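Local coordinates for beta-glucuronidase (Dictyoglomus thermophilum, PDB 6XXW), which probably hydrolyses beta-glucuronides to release glucuronic acid, at residues E40-T43 against N48-L51; A56-I61 against I65-Y70; H100-Y105 against L119-E124. All blocks are in the same frame, centred on the assembly; numbering follows the deposited sequence. Where two conformers were deposited one is given.

Contact 1: E40-T43 against N48-L51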
ATOM      1  N   GLU A  40      20.868  -4.673  30.367  1.00 16.05           N
ATOM      2  CA  GLU A  40      20.508  -6.084  30.346  1.00 15.61           C
ATOM      3  C   GLU A  40      19.071  -6.227  30.843  1.00 19.95           C
ATOM      4  O   GLU A  40      18.590  -5.414  31.637  1.00 19.04           O
ATOM      5  CB  GLU A  40      21.471  -6.910  31.202  1.00 23.91           C
ATOM      6  CG  GLU A  40      22.836  -7.070  30.542  1.00 26.25           C
ATOM      7  CD  GLU A  40      23.792  -7.934  31.343  1.00 33.65           C
ATOM      8  OE1 GLU A  40      24.527  -7.380  32.171  1.00 31.09           O
ATOM      9  OE2 GLU A  40      23.832  -9.161  31.123  1.00 45.33           O
ATOM     10  N   PHE A  41      18.387  -7.267  30.365  1.00 19.83           N
ATOM     11  CA  PHE A  41      16.942  -7.387  30.538  1.00 20.18           C
ATOM     12  C   PHE A  41      16.577  -8.860  30.653  1.00 18.41           C
ATOM     13  O   PHE A  41      17.113  -9.695  29.922  1.00 18.56           O
ATOM     14  CB  PHE A  41      16.216  -6.721  29.349  1.00 15.65           C
ATOM     15  CG  PHE A  41      14.705  -6.907  29.318  1.00 16.08           C
ATOM     16  CD1 PHE A  41      14.132  -8.070  28.814  1.00 17.83           C
ATOM     17  CD2 PHE A  41      13.866  -5.876  29.701  1.00 19.45           C
ATOM     18  CE1 PHE A  41      12.739  -8.222  28.764  1.00 16.11           C
ATOM     19  CE2 PHE A  41      12.476  -6.019  29.644  1.00 16.61           C
ATOM     20  CZ  PHE A  41      11.923  -7.190  29.171  1.00 16.23           C
ATOM     21  N   ARG A  42      15.659  -9.172  31.565  1.00 18.70           N
ATOM     22  CA  ARG A  42      15.156 -10.534  31.694  1.00 19.88           C
ATOM     23  C   ARG A  42      13.721 -10.480  32.187  1.00 21.01           C
ATOM     24  O   ARG A  42      13.253  -9.446  32.664  1.00 18.87           O
ATOM     25  CB  ARG A  42      16.009 -11.373  32.651  1.00 24.60           C
ATOM     26  CG  ARG A  42      16.031 -10.829  34.075  1.00 26.54           C
ATOM     27  CD  ARG A  42      16.963 -11.627  34.990  1.00 33.34           C
ATOM     28  NE  ARG A  42      16.841 -11.128  36.355  1.00 27.49           N
ATOM     29  CZ  ARG A  42      15.921 -11.557  37.206  1.00 33.70           C
ATOM     30  NH1 ARG A  42      15.854 -11.034  38.421  1.00 33.23           N
ATOM     31  NH2 ARG A  42      15.076 -12.517  36.834  1.00 27.98           N
ATOM     32  N   THR A  43      13.019 -11.601  32.050  1.00 19.74           N
ATOM     33  CA  THR A  43      11.664 -11.726  32.567  1.00 20.74           C
ATOM     34  C   THR A  43      11.678 -12.524  33.867  1.00 26.57           C
ATOM     35  O   THR A  43      12.686 -13.116  34.252  1.00 26.73           O
ATOM     36  CB  THR A  43      10.723 -12.385  31.548  1.00 20.32           C
ATOM     37  OG1 THR A  43      11.187 -13.701  31.236  1.00 25.87           O
ATOM     38  CG2 THR A  43      10.641 -11.554  30.260  1.00 20.92           C
ATOM     39  N   ASN A  48      18.674 -15.894  32.346  0.54 39.37           N
ATOM     40  CA  ASN A  48      19.404 -15.420  31.175  0.54 34.84           C
ATOM     41  C   ASN A  48      18.915 -14.034  30.765  0.54 35.47           C
ATOM     42  O   ASN A  48      17.706 -13.793  30.697  0.54 36.02           O
ATOM     43  CB  ASN A  48      19.242 -16.398  30.010  0.54 36.94           C
ATOM     44  CG  ASN A  48      20.300 -17.486  30.007  0.54 39.29           C
ATOM     45  OD1 ASN A  48      21.331 -17.369  30.673  0.54 39.18           O
ATOM     46  ND2 ASN A  48      20.048 -18.553  29.257  0.54 38.99           N
ATOM     47  N   TYR A  49      19.857 -13.136  30.478  1.00 28.69           N
ATOM     48  CA  TYR A  49      19.556 -11.773  30.066  1.00 25.25           C
ATOM     49  C   TYR A  49      19.609 -11.648  28.544  1.00 28.37           C
ATOM     50  O   TYR A  49      20.319 -12.393  27.868  1.00 24.17           O
ATOM     51  CB  TYR A  49      20.543 -10.776  30.676  1.00 30.22           C
ATOM     52  CG  TYR A  49      20.399 -10.536  32.167  1.00 30.69           C
ATOM     53  CD1 TYR A  49      19.538  -9.563  32.655  1.00 30.41           C
ATOM     54  CD2 TYR A  49      21.150 -11.265  33.086  1.00 37.68           C
ATOM     55  CE1 TYR A  49      19.416  -9.329  34.021  1.00 33.72           C
ATOM     56  CE2 TYR A  49      21.029 -11.041  34.449  1.00 38.58           C
ATOM     57  CZ  TYR A  49      20.161 -10.072  34.909  1.00 36.68           C
ATOM     58  OH  TYR A  49      20.031  -9.839  36.264  1.00 41.47           O
ATOM     59  N   ILE A  50      18.852 -10.688  28.009  1.00 20.65           N
ATOM     60  CA  ILE A  50      19.055 -10.230  26.633  1.00 22.50           C
ATOM     61  C   ILE A  50      19.419  -8.751  26.705  1.00 17.65           C
ATOM     62  O   ILE A  50      19.420  -8.159  27.792  1.00 19.74           O
ATOM     63  CB  ILE A  50      17.809 -10.460  25.749  1.00 20.21           C
ATOM     64  CG1 ILE A  50      16.584  -9.774  26.355  1.00 18.40           C
ATOM     65  CG2 ILE A  50      17.527 -11.949  25.545  1.00 22.14           C
ATOM     66  CD1 ILE A  50      15.361  -9.800  25.430  1.00 19.47           C
ATOM     67  N   LEU A  51      19.710  -8.132  25.566  1.00 18.78           N
ATOM     68  CA  LEU A  51      19.958  -6.697  25.538  1.00 16.95           C
ATOM     69  C   LEU A  51      18.667  -5.934  25.256  1.00 21.41           C
ATOM     70  O   LEU A  51      17.836  -6.372  24.460  1.00 19.64           O
ATOM     71  CB  LEU A  51      21.007  -6.345  24.483  1.00 21.16           C
ATOM     72  CG  LEU A  51      22.371  -7.004  24.723  1.00 20.99           C
ATOM     73  CD1 LEU A  51      23.367  -6.590  23.644  1.00 19.98           C
ATOM     74  CD2 LEU A  51      22.899  -6.660  26.117  1.00 25.94           C
TER
HETATM   75  O   HOH W   1      14.920 -13.706  30.476  1.00 39.89           O
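Arg42 lays its aliphatic chain over one face of the Tyr49 ring, with CD 3.9 Å from the ring centroid and 28° off the normal, a CH-pi contact. The chain leaves the backbone with CG between N and the carbonyl carbon (chi1 62°) and then runs extended to NE. This carries the guanidinium to the phenol end, where its plane stands nearly square to the ring and NE gives a weak hydrogen bond to Tyr49 OH at 3.4 Å. The stronger polar partner of Arg42 is the carbonyl of Asp46, reached through NH2. Glu40 crosses Tyr49 at about a right angle, its CB 3.6 Å from Tyr49 CD1. These side chains decorate a beta hairpin in the sugar-binding domain, formed by strands 32-43 and 50-54. Phe41 and Ile50 form an antiparallel hydrogen-bonded pair in it: Ile50 N meets Phe41 O at 2.8 Å, and Phe41 N reaches Ile50 O at 2.9 Å. Opposite the face bearing Glu40 and Leu51, Phe41 and Ile50 lie side by side and point the same way, Phe41 CD1 being 3.9 Å from Ile50 CG1. Toward the turn, a water links Thr43 N to Asn48 O.

Contact 2: A56-I61 against I65-Y70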
ATOM      1  N   ALA A  56      12.607   2.780  26.124  1.00 17.73           N
ATOM      2  CA  ALA A  56      11.860   2.091  25.075  1.00 15.93           C
ATOM      3  C   ALA A  56      10.840   1.163  25.714  1.00 17.68           C
ATOM      4  O   ALA A  56      11.041   0.689  26.834  1.00 16.33           O
ATOM      5  CB  ALA A  56      12.779   1.266  24.177  1.00 13.87           C
ATOM      6  N   SER A  57       9.762   0.871  25.008  1.00 17.85           N
ATOM      7  CA  SER A  57       8.926  -0.248  25.401  1.00 14.86           C
ATOM      8  C   SER A  57       9.662  -1.508  24.972  1.00 17.09           C
ATOM      9  O   SER A  57      10.342  -1.503  23.951  1.00 19.06           O
ATOM     10  CB  SER A  57       7.576  -0.162  24.678  1.00 13.43           C
ATOM     11  OG  SER A  57       6.865   1.003  25.047  1.00 17.98           O
ATOM     12  N   PHE A  58       9.533  -2.599  25.741  1.00 19.00           N
ATOM     13  CA  PHE A  58      10.251  -3.809  25.333  1.00 17.04           C
ATOM     14  C   PHE A  58       9.497  -4.650  24.305  1.00 19.00           C
ATOM     15  O   PHE A  58      10.084  -5.588  23.753  1.00 17.22           O
ATOM     16  CB  PHE A  58      10.612  -4.683  26.556  1.00 15.55           C
ATOM     17  CG  PHE A  58       9.424  -5.195  27.348  1.00 14.87           C
ATOM     18  CD1 PHE A  58       8.630  -6.225  26.865  1.00 15.89           C
ATOM     19  CD2 PHE A  58       9.117  -4.657  28.594  1.00 16.94           C
ATOM     20  CE1 PHE A  58       7.523  -6.699  27.608  1.00 17.37           C
ATOM     21  CE2 PHE A  58       8.019  -5.130  29.346  1.00 16.81           C
ATOM     22  CZ  PHE A  58       7.231  -6.156  28.844  1.00 18.13           C
ATOM     23  N   ASN A  59       8.239  -4.315  24.006  1.00 14.90           N
ATOM     24  CA  ASN A  59       7.346  -5.247  23.318  1.00 20.09           C
ATOM     25  C   ASN A  59       7.752  -5.491  21.865  1.00 17.29           C
ATOM     26  O   ASN A  59       7.629  -6.619  21.372  1.00 16.20           O
ATOM     27  CB  ASN A  59       5.906  -4.732  23.400  1.00 17.55           C
ATOM     28  CG  ASN A  59       5.461  -4.472  24.849  1.00 17.81           C
ATOM     29  OD1 ASN A  59       5.786  -3.441  25.427  1.00 18.23           O
ATOM     30  ND2 ASN A  59       4.720  -5.413  25.423  1.00 17.26           N
ATOM     31  N   ASP A  60       8.208  -4.460  21.154  1.00 14.51           N
ATOM     32  CA  ASP A  60       8.486  -4.583  19.722  1.00 15.94           C
ATOM     33  C   ASP A  60       9.977  -4.679  19.403  1.00 19.47           C
ATOM     34  O   ASP A  60      10.354  -4.615  18.228  1.00 20.19           O
ATOM     35  CB  ASP A  60       7.872  -3.408  18.957  1.00 17.34           C
ATOM     36  CG  ASP A  60       6.341  -3.427  18.984  1.00 23.99           C
ATOM     37  OD1 ASP A  60       5.755  -4.507  19.207  1.00 24.98           O
ATOM     38  OD2 ASP A  60       5.723  -2.357  18.791  1.00 22.58           O
ATOM     39  N   ILE A  61      10.825  -4.848  20.420  1.00 16.59           N
ATOM     40  CA  ILE A  61      12.273  -4.826  20.223  1.00 15.16           C
ATOM     41  C   ILE A  61      12.768  -6.162  19.677  1.00 17.19           C
ATOM     42  O   ILE A  61      13.709  -6.204  18.869  1.00 14.80           O
ATOM     43  CB  ILE A  61      12.971  -4.464  21.550  1.00 15.27           C
ATOM     44  CG1 ILE A  61      12.498  -3.086  22.041  1.00 18.43           C
ATOM     45  CG2 ILE A  61      14.527  -4.517  21.399  1.00 14.92           C
ATOM     46  CD1 ILE A  61      12.958  -1.947  21.111  1.00 18.71           C
ATOM     47  N   ILE A  65       7.401 -13.502  20.236  1.00 20.22           N
ATOM     48  CA  ILE A  65       6.000 -13.125  20.415  1.00 20.13           C
ATOM     49  C   ILE A  65       5.574 -13.248  21.879  1.00 18.02           C
ATOM     50  O   ILE A  65       4.692 -12.516  22.346  1.00 22.45           O
ATOM     51  CB  ILE A  65       5.107 -13.969  19.493  1.00 23.65           C
ATOM     52  CG1 ILE A  65       3.732 -13.328  19.364  1.00 23.15           C
ATOM     53  CG2 ILE A  65       4.997 -15.409  19.994  1.00 21.32           C
ATOM     54  CD1 ILE A  65       2.942 -13.912  18.228  1.00 25.33           C
ATOM     55  N   ASN A  66       6.198 -14.155  22.622  1.00 19.27           N
ATOM     56  CA  ASN A  66       5.850 -14.328  24.022  1.00 21.88           C
ATOM     57  C   ASN A  66       6.345 -13.177  24.880  1.00 22.13           C
ATOM     58  O   ASN A  66       5.805 -12.956  25.971  1.00 22.32           O
ATOM     59  CB  ASN A  66       6.386 -15.680  24.493  1.00 25.26           C
ATOM     60  CG  ASN A  66       5.593 -16.849  23.882  1.00 23.62           C
ATOM     61  OD1 ASN A  66       4.366 -16.832  23.879  1.00 34.41           O
ATOM     62  ND2 ASN A  66       6.292 -17.835  23.345  1.00 34.40           N
ATOM     63  N   LEU A  67       7.345 -12.429  24.412  1.00 20.16           N
ATOM     64  CA  LEU A  67       7.719 -11.196  25.094  1.00 20.63           C
ATOM     65  C   LEU A  67       6.839 -10.033  24.655  1.00 18.03           C
ATOM     66  O   LEU A  67       6.418  -9.227  25.487  1.00 19.44           O
ATOM     67  CB  LEU A  67       9.194 -10.875  24.844  1.00 18.81           C
ATOM     68  CG  LEU A  67       9.648  -9.606  25.558  1.00 17.92           C
ATOM     69  CD1 LEU A  67       9.457  -9.754  27.075  1.00 20.96           C
ATOM     70  CD2 LEU A  67      11.106  -9.274  25.208  1.00 17.08           C
ATOM     71  N   ARG A  68       6.535  -9.940  23.355  1.00 18.54           N
ATOM     72  CA  ARG A  68       5.580  -8.936  22.887  1.00 21.03           C
ATOM     73  C   ARG A  68       4.309  -8.922  23.743  1.00 19.51           C
ATOM     74  O   ARG A  68       3.822  -7.863  24.149  1.00 19.78           O
ATOM     75  CB  ARG A  68       5.229  -9.201  21.419  1.00 19.34           C
ATOM     76  CG  ARG A  68       4.482  -8.048  20.752  1.00 20.99           C
ATOM     77  CD  ARG A  68       3.801  -8.497  19.458  1.00 19.38           C
ATOM     78  NE  ARG A  68       2.733  -9.469  19.704  1.00 23.43           N
ATOM     79  CZ  ARG A  68       2.154 -10.207  18.758  1.00 26.63           C
ATOM     80  NH1 ARG A  68       2.540 -10.080  17.496  1.00 18.30           N
ATOM     81  NH2 ARG A  68       1.186 -11.059  19.071  1.00 20.78           N
ATOM     82  N   ASP A  69       3.762 -10.096  24.032  1.00 20.15           N
ATOM     83  CA  ASP A  69       2.491 -10.221  24.728  1.00 18.22           C
ATOM     84  C   ASP A  69       2.676 -10.571  26.197  1.00 24.22           C
ATOM     85  O   ASP A  69       1.726 -11.025  26.849  1.00 19.63           O
ATOM     86  CB  ASP A  69       1.624 -11.271  24.037  1.00 18.55           C
ATOM     87  CG  ASP A  69       1.296 -10.897  22.599  1.00 24.62           C
ATOM     88  OD1 ASP A  69       1.316  -9.680  22.272  1.00 22.32           O
ATOM     89  OD2 ASP A  69       1.023 -11.818  21.801  1.00 26.68           O
ATOM     90  N   TYR A  70       3.876 -10.352  26.729  1.00 18.16           N
ATOM     91  CA  TYR A  70       4.183 -10.741  28.100  1.00 19.76           C
ATOM     92  C   TYR A  70       3.355  -9.943  29.097  1.00 21.25           C
ATOM     93  O   TYR A  70       3.089  -8.756  28.895  1.00 20.07           O
ATOM     94  CB  TYR A  70       5.675 -10.530  28.364  1.00 17.76           C
ATOM     95  CG  TYR A  70       6.149 -10.945  29.737  1.00 20.01           C
ATOM     96  CD1 TYR A  70       6.410 -12.274  30.021  1.00 17.96           C
ATOM     97  CD2 TYR A  70       6.353 -10.001  30.743  1.00 18.01           C
ATOM     98  CE1 TYR A  70       6.858 -12.667  31.274  1.00 26.49           C
ATOM     99  CE2 TYR A  70       6.795 -10.390  32.016  1.00 19.50           C
ATOM    100  CZ  TYR A  70       7.049 -11.728  32.263  1.00 22.09           C
ATOM    101  OH  TYR A  70       7.496 -12.142  33.498  1.00 26.79           O
TER
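Phe58, which loses the most surface here, brings the CD1-CE1 side of its ring to the helical turn 65-68. CD1 of Phe58 rests 3.6 Å from Leu67 CD1, and CE1 meets Leu67 O in the plane of the ring, at its edge. Arg68 is covered next most, but by its aliphatic root: CB and CG of Arg68 pack on the carbonyl oxygen of Asn59, each at 3.5 Å. Its chain bends at chi3 (66°), which brings the guanidinium side-on to Asp69, with NE on OD1 at 2.9 Å and NH2 on OD2 at 2.8 Å. Replacing Arg68 by a leucine would probably leave the Asp69 carboxylate without its charged mate and Pro519 O of the third subunit without the NH1 bond. Asn59 supplies the polar tie between the segments: ND2 donates to Arg68 O at 2.9 Å and 171°, with the acceptor in the amide plane, while OD1 takes Ser180 N, so both ends of the amide are engaged and its rotation is fixed. Around this turn, Phe58 also packs on Met52 of strand 50-54 and on Val74 and Tyr76 of strand 73-81, while Leu67 packs on Phe41 and Thr43, setting helix 65-68 against strand 32-43.

Contact 3: H100-Y105 against L119-E124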
ATOM      1  N   HIS A 100       3.797  -0.467  34.663  1.00 21.92           N
ATOM      2  CA  HIS A 100       3.005   0.473  35.452  1.00 22.59           C
ATOM      3  C   HIS A 100       3.398   0.510  36.939  1.00 22.66           C
ATOM      4  O   HIS A 100       3.229   1.538  37.592  1.00 28.74           O
ATOM      5  CB  HIS A 100       1.506   0.118  35.349  1.00 25.31           C
ATOM      6  CG  HIS A 100       0.999   0.086  33.940  1.00 22.21           C
ATOM      7  ND1 HIS A 100       0.668   1.227  33.243  1.00 25.44           N
ATOM      8  CD2 HIS A 100       0.809  -0.948  33.086  1.00 20.37           C
ATOM      9  CE1 HIS A 100       0.286   0.898  32.020  1.00 23.37           C
ATOM     10  NE2 HIS A 100       0.368  -0.417  31.897  1.00 24.75           N
ATOM     11  N   PHE A 101       3.865  -0.616  37.478  1.00 19.98           N
ATOM     12  CA  PHE A 101       4.417  -0.699  38.830  1.00 21.51           C
ATOM     13  C   PHE A 101       5.921  -0.928  38.737  1.00 25.36           C
ATOM     14  O   PHE A 101       6.381  -1.702  37.888  1.00 23.65           O
ATOM     15  CB  PHE A 101       3.791  -1.846  39.634  1.00 21.31           C
ATOM     16  CG  PHE A 101       2.291  -1.835  39.666  1.00 27.16           C
ATOM     17  CD1 PHE A 101       1.611  -1.273  40.734  1.00 29.12           C
ATOM     18  CD2 PHE A 101       1.553  -2.422  38.645  1.00 29.43           C
ATOM     19  CE1 PHE A 101       0.222  -1.279  40.773  1.00 26.99           C
ATOM     20  CE2 PHE A 101       0.171  -2.428  38.683  1.00 27.48           C
ATOM     21  CZ  PHE A 101      -0.496  -1.856  39.741  1.00 24.01           C
ATOM     22  N   SER A 102       6.694  -0.271  39.603  1.00 18.50           N
ATOM     23  CA  SER A 102       8.146  -0.349  39.488  1.00 18.09           C
ATOM     24  C   SER A 102       8.805  -0.368  40.864  1.00 24.16           C
ATOM     25  O   SER A 102       8.298   0.210  41.827  1.00 18.58           O
ATOM     26  CB  SER A 102       8.699   0.821  38.666  1.00 21.59           C
ATOM     27  OG  SER A 102      10.093   0.648  38.413  1.00 31.52           O
ATOM     28  N   GLU A 103       9.951  -1.046  40.937  1.00 22.11           N
ATOM     29  CA  GLU A 103      10.826  -1.061  42.105  1.00 20.55           C
ATOM     30  C   GLU A 103      12.263  -0.849  41.643  1.00 18.59           C
ATOM     31  O   GLU A 103      12.694  -1.466  40.666  1.00 19.01           O
ATOM     32  CB  GLU A 103      10.711  -2.385  42.866  1.00 22.11           C
ATOM     33  CG  GLU A 103       9.353  -2.596  43.548  1.00 27.83           C
ATOM     34  CD  GLU A 103       9.118  -4.051  43.948  1.00 33.06           C
ATOM     35  OE1 GLU A 103       8.034  -4.349  44.483  1.00 39.56           O
ATOM     36  OE2 GLU A 103      10.013  -4.898  43.726  1.00 35.98           O
ATOM     37  N   VAL A 104      13.006   0.006  42.349  1.00 21.15           N
ATOM     38  CA  VAL A 104      14.364   0.387  41.958  1.00 22.51           C
ATOM     39  C   VAL A 104      15.345  -0.082  43.027  1.00 24.23           C
ATOM     40  O   VAL A 104      15.198   0.262  44.207  1.00 19.82           O
ATOM     41  CB  VAL A 104      14.499   1.902  41.744  1.00 23.71           C
ATOM     42  CG1 VAL A 104      15.921   2.238  41.319  1.00 22.16           C
ATOM     43  CG2 VAL A 104      13.521   2.386  40.704  1.00 27.00           C
ATOM     44  N   TYR A 105      16.352  -0.849  42.609  1.00 19.08           N
ATOM     45  CA  TYR A 105      17.363  -1.377  43.517  1.00 18.45           C
ATOM     46  C   TYR A 105      18.732  -0.830  43.152  1.00 18.95           C
ATOM     47  O   TYR A 105      19.143  -0.904  41.990  1.00 22.34           O
ATOM     48  CB  TYR A 105      17.416  -2.903  43.480  1.00 17.87           C
ATOM     49  CG  TYR A 105      16.124  -3.574  43.863  1.00 24.91           C
ATOM     50  CD1 TYR A 105      15.071  -3.666  42.956  1.00 21.43           C
ATOM     51  CD2 TYR A 105      15.960  -4.141  45.126  1.00 24.03           C
ATOM     52  CE1 TYR A 105      13.877  -4.292  43.304  1.00 27.15           C
ATOM     53  CE2 TYR A 105      14.774  -4.760  45.481  1.00 23.97           C
ATOM     54  CZ  TYR A 105      13.741  -4.837  44.567  1.00 30.29           C
ATOM     55  OH  TYR A 105      12.561  -5.451  44.902  1.00 25.67           O
ATOM     56  N   LEU A 119       4.405   8.985  35.172  1.00 19.16           N
ATOM     57  CA  LEU A 119       5.006  10.083  35.919  1.00 17.17           C
ATOM     58  C   LEU A 119       6.314   9.628  36.550  1.00 20.48           C
ATOM     59  O   LEU A 119       6.509   8.430  36.791  1.00 18.86           O
ATOM     60  CB  LEU A 119       4.041  10.618  36.994  1.00 16.11           C
ATOM     61  CG  LEU A 119       2.859  11.417  36.423  1.00 21.25           C
ATOM     62  CD1 LEU A 119       1.794  11.651  37.490  1.00 24.11           C
ATOM     63  CD2 LEU A 119       3.269  12.743  35.772  1.00 21.43           C
ATOM     64  N   PRO A 120       7.236  10.554  36.802  1.00 22.57           N
ATOM     65  CA  PRO A 120       8.577  10.169  37.250  1.00 18.76           C
ATOM     66  C   PRO A 120       8.646   9.892  38.746  1.00 22.65           C
ATOM     67  O   PRO A 120       7.792  10.303  39.537  1.00 21.56           O
ATOM     68  CB  PRO A 120       9.423  11.393  36.899  1.00 22.03           C
ATOM     69  CG  PRO A 120       8.471  12.524  37.041  1.00 24.78           C
ATOM     70  CD  PRO A 120       7.138  12.009  36.563  1.00 19.78           C
ATOM     71  N   PHE A 121       9.713   9.196  39.132  1.00 19.81           N
ATOM     72  CA  PHE A 121       9.937   8.925  40.543  1.00 21.50           C
ATOM     73  C   PHE A 121      11.428   8.881  40.785  1.00 21.78           C
ATOM     74  O   PHE A 121      12.212   8.612  39.871  1.00 19.80           O
ATOM     75  CB  PHE A 121       9.262   7.620  41.004  1.00 19.76           C
ATOM     76  CG  PHE A 121       9.517   6.434  40.101  1.00 19.21           C
ATOM     77  CD1 PHE A 121       8.838   6.292  38.895  1.00 22.76           C
ATOM     78  CD2 PHE A 121      10.400   5.441  40.478  1.00 21.43           C
ATOM     79  CE1 PHE A 121       9.061   5.195  38.075  1.00 23.34           C
ATOM     80  CE2 PHE A 121      10.626   4.346  39.667  1.00 20.96           C
ATOM     81  CZ  PHE A 121       9.951   4.217  38.467  1.00 22.70           C
ATOM     82  N   GLU A 122      11.816   9.149  42.030  1.00 21.52           N
ATOM     83  CA  GLU A 122      13.229   9.284  42.336  1.00 22.71           C
ATOM     84  C   GLU A 122      13.481   8.967  43.797  1.00 26.15           C
ATOM     85  O   GLU A 122      12.563   8.925  44.616  1.00 23.86           O
ATOM     86  CB  GLU A 122      13.741  10.691  42.002  1.00 30.14           C
ATOM     87  CG  GLU A 122      13.105  11.793  42.816  1.00 29.70           C
ATOM     88  CD  GLU A 122      13.783  13.135  42.599  1.00 38.65           C
ATOM     89  OE1 GLU A 122      14.407  13.333  41.528  1.00 33.17           O
ATOM     90  OE2 GLU A 122      13.696  13.992  43.502  1.00 37.07           O
ATOM     91  N   ALA A 123      14.750   8.739  44.114  1.00 22.36           N
ATOM     92  CA  ALA A 123      15.149   8.530  45.496  1.00 22.85           C
ATOM     93  C   ALA A 123      16.564   9.052  45.665  1.00 26.19           C
ATOM     94  O   ALA A 123      17.328   9.125  44.700  1.00 19.58           O
ATOM     95  CB  ALA A 123      15.077   7.051  45.880  1.00 26.47           C
ATOM     96  N   GLU A 124      16.911   9.420  46.895  1.00 24.14           N
ATOM     97  CA  GLU A 124      18.287   9.780  47.207  1.00 23.34           C
ATOM     98  C   GLU A 124      19.027   8.501  47.569  1.00 21.49           C
ATOM     99  O   GLU A 124      18.525   7.703  48.367  1.00 25.09           O
ATOM    100  CB  GLU A 124      18.345  10.801  48.346  1.00 23.24           C
ATOM    101  CG  GLU A 124      19.543  11.719  48.250  1.00 23.31           C
ATOM    102  CD  GLU A 124      20.798  11.089  48.827  1.00 27.06           C
ATOM    103  OE1 GLU A 124      20.678  10.242  49.737  1.00 31.23           O
ATOM    104  OE2 GLU A 124      21.904  11.447  48.380  1.00 30.01           O
TER
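Tyr105 OH donates to Glu103 OE2 at 2.9 Å on one face of strand 101-106, while on the other face Ser102 and Val104 turn toward Phe121 of strand 121-124. The carboxylate oxygen is met from above its plane, 43° out of it, and Glu103 itself points away from 119-124. Alternation along the strand puts Glu103 and Tyr105 on one face and Ser102 and Val104 on the other, which looks into the sandwich. Across the interior a single aromatic side chain does the bridging. Phe121 holds CG between its backbone N and carbonyl carbon (chi1 48°), and the far end of the ring, CE2 and CZ, reaches the opposing strand. Val104 CG2 approaches the ring in plane, at its edge, 3.6 Å from Phe121 CE2. Phe121 CZ lies 3.6 Å from both CB and OG of Ser102, the hydroxyl coming in obliquely. That hydroxyl is buried but satisfied, because OG is hydrogen-bonded to Met140 O on strand 134-142.

The backbones stay well apart, with CA atoms 9.5 Å from one another at Ser102 and Phe121 and 8.9 Å at Val104 and Ala123, a spacing that suits side-chain packing between two layers, not strand pairing. Strand 101-106, which starts at a classic beta bulge opposite Asp142, pairs with 109-115 and 134-142, whereas 121-124 pairs with 90-99. Between these layers the Phe121 ring stacks on His114 and packs against Thr112 of strand 109-115 and Val95 of strand 90-99.

From the N terminus, the three contacts follow one another in series, none enclosing or crossing another. Contact 1 closes the short connection, with four residues between its segments, that joins strands 32-43 and 50-54; contact 2 closes a three-residue loop leading into helix 65-68, and contact 3 a longer excursion that contains strand 109-115. Contacts 1 and 2 are neighbours in space as well as in sequence: Phe41 CZ lies 3.7 Å from Phe58 CG, and Thr43 packs on Leu67 and Tyr70, joining hairpin to helical turn. Contact 3 stands apart, its centre about 20 Å from that of contact 1, yet all three reach the same antiparallel sheet of the sugar-binding domain, contacts 1 and 2 joined around strand 32-43, contact 3 bridging strands 101-106 and 121-124.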